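Local coordinates for protein COG0778: Nitroreductase (Streptococcus pneumoniae, PDB 2B67) that binds flavin mononucleotide and, as a member of the nitroreductase family, probably uses it to pass electrons from a reduced nicotinamide cofactor to an acceptor, at residues K22-K27 and V52-N57; E59-A64 and E70-A75. All coordinates share one frame; numbering follows the deposited sequence.

Contact 1 of 2, residues K22-K27 and V52-N57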
# COMPACT_ATOMS: atom_id res chain seq x y z
N LYS A 22 18.77 -6.45 20.49
CA LYS A 22 19.31 -5.14 20.13
C LYS A 22 18.21 -4.07 20.20
O LYS A 22 17.09 -4.26 19.69
CB LYS A 22 19.95 -5.15 18.72
CG LYS A 22 20.57 -3.78 18.33
CD LYS A 22 21.28 -3.80 16.99
CE LYS A 22 21.76 -2.42 16.60
NZ LYS A 22 22.31 -2.44 15.20
N LEU A 23 18.58 -2.93 20.79
CA LEU A 23 17.68 -1.85 21.05
C LEU A 23 17.37 -1.13 19.72
O LEU A 23 18.22 -1.04 18.84
CB LEU A 23 18.32 -0.91 22.08
CG LEU A 23 18.63 -1.43 23.50
CD1 LEU A 23 19.23 -0.32 24.33
CD2 LEU A 23 17.35 -1.95 24.17
N VAL A 24 16.13 -0.65 19.56
CA VAL A 24 15.77 0.09 18.37
C VAL A 24 15.69 1.56 18.74
O VAL A 24 14.84 1.94 19.52
CB VAL A 24 14.41 -0.39 17.75
CG1 VAL A 24 13.97 0.57 16.61
CG2 VAL A 24 14.51 -1.83 17.25
N ASP A 25 16.58 2.36 18.15
CA ASP A 25 16.76 3.79 18.45
C ASP A 25 15.52 4.56 17.97
O ASP A 25 15.21 4.49 16.78
CB ASP A 25 18.01 4.26 17.67
CG ASP A 25 18.53 5.64 18.10
OD1 ASP A 25 17.80 6.47 18.67
OD2 ASP A 25 19.72 5.89 17.81
N PRO A 26 14.80 5.25 18.89
CA PRO A 26 13.67 6.10 18.47
C PRO A 26 13.99 7.14 17.41
O PRO A 26 13.10 7.52 16.67
CB PRO A 26 13.18 6.77 19.76
CG PRO A 26 14.28 6.50 20.79
CD PRO A 26 14.96 5.24 20.35
N LYS A 27 15.25 7.59 17.29
CA LYS A 27 15.65 8.46 16.17
C LYS A 27 15.48 7.75 14.81
O LYS A 27 15.03 8.36 13.84
CB LYS A 27 17.08 9.01 16.31
CG LYS A 27 17.42 9.63 17.68
CD LYS A 27 16.58 10.88 18.04
CE LYS A 27 17.44 12.17 18.10
NZ LYS A 27 17.86 12.55 19.49
N VAL A 52 3.64 4.65 17.89
CA VAL A 52 4.86 3.94 18.23
C VAL A 52 4.79 3.36 19.66
O VAL A 52 4.84 4.10 20.66
CB VAL A 52 6.10 4.83 18.02
CG1 VAL A 52 7.36 4.11 18.39
CG2 VAL A 52 6.16 5.31 16.57
N VAL A 53 4.68 2.05 19.74
CA VAL A 53 4.45 1.41 21.03
C VAL A 53 5.76 0.88 21.60
O VAL A 53 6.37 -0.03 21.02
CB VAL A 53 3.39 0.31 20.92
CG1 VAL A 53 3.11 -0.33 22.29
CG2 VAL A 53 2.09 0.92 20.30
N ARG A 54 6.15 1.47 22.73
CA ARG A 54 7.36 1.09 23.46
C ARG A 54 7.01 0.74 24.90
O ARG A 54 7.77 0.04 25.56
CB ARG A 54 8.41 2.22 23.46
CG ARG A 54 9.17 2.33 22.18
CD ARG A 54 10.26 3.45 22.23
NE ARG A 54 10.86 3.64 20.89
CZ ARG A 54 11.88 2.93 20.39
NH1 ARG A 54 12.29 3.20 19.17
NH2 ARG A 54 12.49 1.96 21.09
N GLU A 55 5.89 1.25 25.39
CA GLU A 55 5.47 1.00 26.74
C GLU A 55 4.34 -0.00 26.88
O GLU A 55 4.38 -0.79 27.82
CB GLU A 55 5.11 2.31 27.48
CG GLU A 55 6.15 2.68 28.52
CD GLU A 55 7.15 3.68 28.00
OE1 GLU A 55 8.29 3.27 27.65
OE2 GLU A 55 6.78 4.89 27.94
N LYS A 56 3.36 0.03 25.97
CA LYS A 56 2.14 -0.82 26.06
C LYS A 56 2.22 -2.15 25.27
O LYS A 56 1.19 -2.75 24.95
CB LYS A 56 0.88 -0.01 25.66
CG LYS A 56 0.62 1.20 26.60
CD LYS A 56 -0.71 1.89 26.30
CE LYS A 56 -1.17 2.76 27.50
NZ LYS A 56 -0.39 4.05 27.63
N ASN A 57 3.44 -2.60 24.99
CA ASN A 57 3.63 -3.78 24.15
C ASN A 57 2.98 -5.04 24.68
O ASN A 57 2.42 -5.81 23.91
CB ASN A 57 5.10 -4.05 23.91
CG ASN A 57 5.80 -2.86 23.28
OD1 ASN A 57 6.14 -2.87 22.10
ND2 ASN A 57 6.00 -1.83 24.07
O HOH W 1 14.45 -0.64 21.86
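Arg54 reaches across to the backbone carbonyl of Val24 and holds that single oxygen with both terminal nitrogens of its guanidinium, an end-on, bifurcated grip. Arg54 NH2 lies 2.8 Å from Val24 O and approaches nearly in line with the C=O bond (160°). Arg54 NH1, at 2.9 Å from the same Val24 O, comes from above the carbonyl plane. Neither bond is straight, both N-H...O angles being about 135°, as expected when two N-H groups share one acceptor. A water accepts from Val24 N and, weakly, from Arg54 NH2, so it bridges the same two residues a second time; it sits at the guanidinium edge, in its plane.

Pro26 CD lies over one guanidinium face, displaced toward its periphery, 3.6 Å from Arg54 NH1. Val24 CG1 is 4.0 Å from Arg54 NH1, and the valine is otherwise buried against Val29, Pro76 and Val77. The arginine reaches Val24 because its chain is extended from CG to NE.

Just beyond the gripped carbonyl, Asp25 OD1 accepts from Lys27 N at 3.1 Å. Asp25 occupies the N-cap position, and this bond caps the start of helix 26-36. The arginine, just past strand 48-53, an outermost strand of its sheet within this chain whose Val52 pairs in a parallel ladder with the second subunit, thus ties that strand's end to the capped helix in the alpha-beta sandwich.

Contact 2 of 2, residues E59-A64 and E70-A75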
# COMPACT_ATOMS: atom_id res chain seq x y z
N GLU A 59 0.40 -5.41 26.80
CA GLU A 59 -1.03 -5.17 26.67
C GLU A 59 -1.48 -5.42 25.23
O GLU A 59 -2.37 -6.23 24.96
CB GLU A 59 -1.36 -3.71 27.04
CG GLU A 59 -2.08 -3.48 28.39
CD GLU A 59 -3.14 -2.36 28.31
OE1 GLU A 59 -4.35 -2.67 28.40
OE2 GLU A 59 -2.76 -1.17 28.14
N LEU A 60 -0.83 -4.71 24.30
CA LEU A 60 -1.16 -4.82 22.87
C LEU A 60 -1.08 -6.26 22.39
O LEU A 60 -1.96 -6.72 21.66
CB LEU A 60 -0.24 -3.91 22.02
CG LEU A 60 -0.45 -3.95 20.51
CD1 LEU A 60 -1.90 -3.50 20.14
CD2 LEU A 60 0.62 -3.11 19.79
N ALA A 61 -0.04 -6.98 22.82
CA ALA A 61 0.17 -8.35 22.38
C ALA A 61 -1.00 -9.27 22.72
O ALA A 61 -1.23 -10.25 22.00
CB ALA A 61 1.46 -8.90 23.00
N LYS A 62 -1.71 -8.99 23.81
CA LYS A 62 -2.91 -9.78 24.21
C LYS A 62 -4.02 -9.71 23.19
O LYS A 62 -4.94 -10.56 23.22
CB LYS A 62 -3.46 -9.30 25.55
CG LYS A 62 -2.52 -9.51 26.71
CD LYS A 62 -3.16 -8.99 27.98
CE LYS A 62 -2.17 -9.06 29.11
NZ LYS A 62 -2.66 -8.21 30.23
N LEU A 63 -3.93 -8.73 22.27
CA LEU A 63 -4.90 -8.56 21.17
C LEU A 63 -4.54 -9.30 19.87
O LEU A 63 -5.32 -9.34 18.90
CB LEU A 63 -5.08 -7.08 20.86
CG LEU A 63 -5.47 -6.16 22.01
CD1 LEU A 63 -5.74 -4.82 21.40
CD2 LEU A 63 -6.69 -6.69 22.83
N ALA A 64 -3.35 -9.87 19.86
CA ALA A 64 -2.82 -10.51 18.64
C ALA A 64 -3.19 -11.99 18.62
O ALA A 64 -3.14 -12.65 19.67
CB ALA A 64 -1.28 -10.33 18.60
N GLU A 70 3.36 -13.88 20.29
CA GLU A 70 4.79 -13.86 20.59
C GLU A 70 5.54 -12.76 19.83
O GLU A 70 6.49 -12.18 20.35
CB GLU A 70 5.41 -15.22 20.29
CG GLU A 70 5.21 -16.23 21.42
CD GLU A 70 3.93 -17.02 21.32
OE1 GLU A 70 3.13 -16.80 20.37
OE2 GLU A 70 3.72 -17.87 22.21
N GLN A 71 5.13 -12.49 18.59
CA GLN A 71 5.79 -11.46 17.79
C GLN A 71 5.65 -10.08 18.43
O GLN A 71 6.63 -9.37 18.61
CB GLN A 71 5.26 -11.46 16.35
CG GLN A 71 5.68 -12.72 15.56
CD GLN A 71 5.09 -12.73 14.16
OE1 GLN A 71 5.24 -11.77 13.40
NE2 GLN A 71 4.41 -13.84 13.81
N VAL A 72 4.42 -9.72 18.79
CA VAL A 72 4.20 -8.43 19.40
C VAL A 72 4.83 -8.34 20.81
O VAL A 72 5.34 -7.27 21.20
CB VAL A 72 2.72 -8.03 19.39
CG1 VAL A 72 2.54 -6.61 19.96
CG2 VAL A 72 2.16 -8.08 17.96
N SER A 73 4.83 -9.44 21.57
CA SER A 73 5.44 -9.43 22.93
C SER A 73 6.93 -9.22 22.88
O SER A 73 7.47 -8.48 23.72
CB SER A 73 5.20 -10.75 23.67
OG SER A 73 3.84 -10.94 23.97
N SER A 74 7.60 -9.86 21.92
CA SER A 74 9.06 -9.79 21.84
C SER A 74 9.58 -8.55 21.15
O SER A 74 10.56 -7.97 21.62
CB SER A 74 9.63 -11.01 21.15
OG SER A 74 9.41 -12.15 21.95
N ALA A 75 8.95 -8.15 20.04
CA ALA A 75 9.47 -7.04 19.24
C ALA A 75 9.73 -5.81 20.12
O ALA A 75 8.88 -5.43 20.91
CB ALA A 75 8.54 -6.70 18.08
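Val72 meets Ala61 and Leu60 through a branch set by its first torsion: CG1 lies anti to the backbone N (chi1 -176°) and is directed at the 59-64 backbone, while CG2, beside the backbone N, is left to meet Ala64. Leu60 likewise has CG anti to its own N (chi1 178°), and its side chain crosses that of Val72 at about a right angle. The motif is a short antiparallel helical hairpin packed on the central antiparallel sheet of this alpha-beta sandwich, helix 57-61 being followed closely by helix 68-74.

The evidence for close approach is the 5.0 Å separation of Ala61 CA and Val72 CA, which the small alanine side chain permits. Val72 CG1 rests 3.8 Å from Ala61 CA, and it is 4.0 Å from Leu60 CD2. On the other branch, Val72 CG2 is 4.2 Å from Ala64 CB. One valine therefore touches three residues of 59-64. The type I turn from Ala61 to Ala64, with Ala64 N bonded to Ala61 O at 3.0 Å, brings both alanines to the same valine. Leu60 and Val72 both also pack on Thr78 of the sheet, so both side chains lie between the hairpin and strand 77-84.

The neighbouring residue in the same helix, Gln71, carries the cofactor contact: it gives a hydrogen bond from NE2 to O2 of the flavin mononucleotide, while Val72 points to the hairpin partner. Where the interface is partly exposed, Ser73 OG is hydrogen-bonded within its own helix to Phe69 O, and from that position the same Ser73 OG lies 3.3 Å from the methyl CB of Ala61.

From the N terminus, the chain passes through 22-27 into helix 26-36, crosses the FMN-lining loop around Pro40 to Asn44, and returns along strand 48-53; contact 1 closes this loop of 24 residues. Helix 57-61 follows at once, and contact 2 closes a tighter loop, with only five residues between its segments, before the chain enters strand 77-84. The loops run in series, neither enclosing nor crossing the other. They meet where Asn57 O lies 4.0 Å from Val72 CG1, and their centres are about 13 Å apart. Contact 1 ties the start of helix 26-36 to the end of strand 48-53; contact 2 joins helices 57-61 and 68-74 beside strand 77-84, whose Thr78 pairs with Val53.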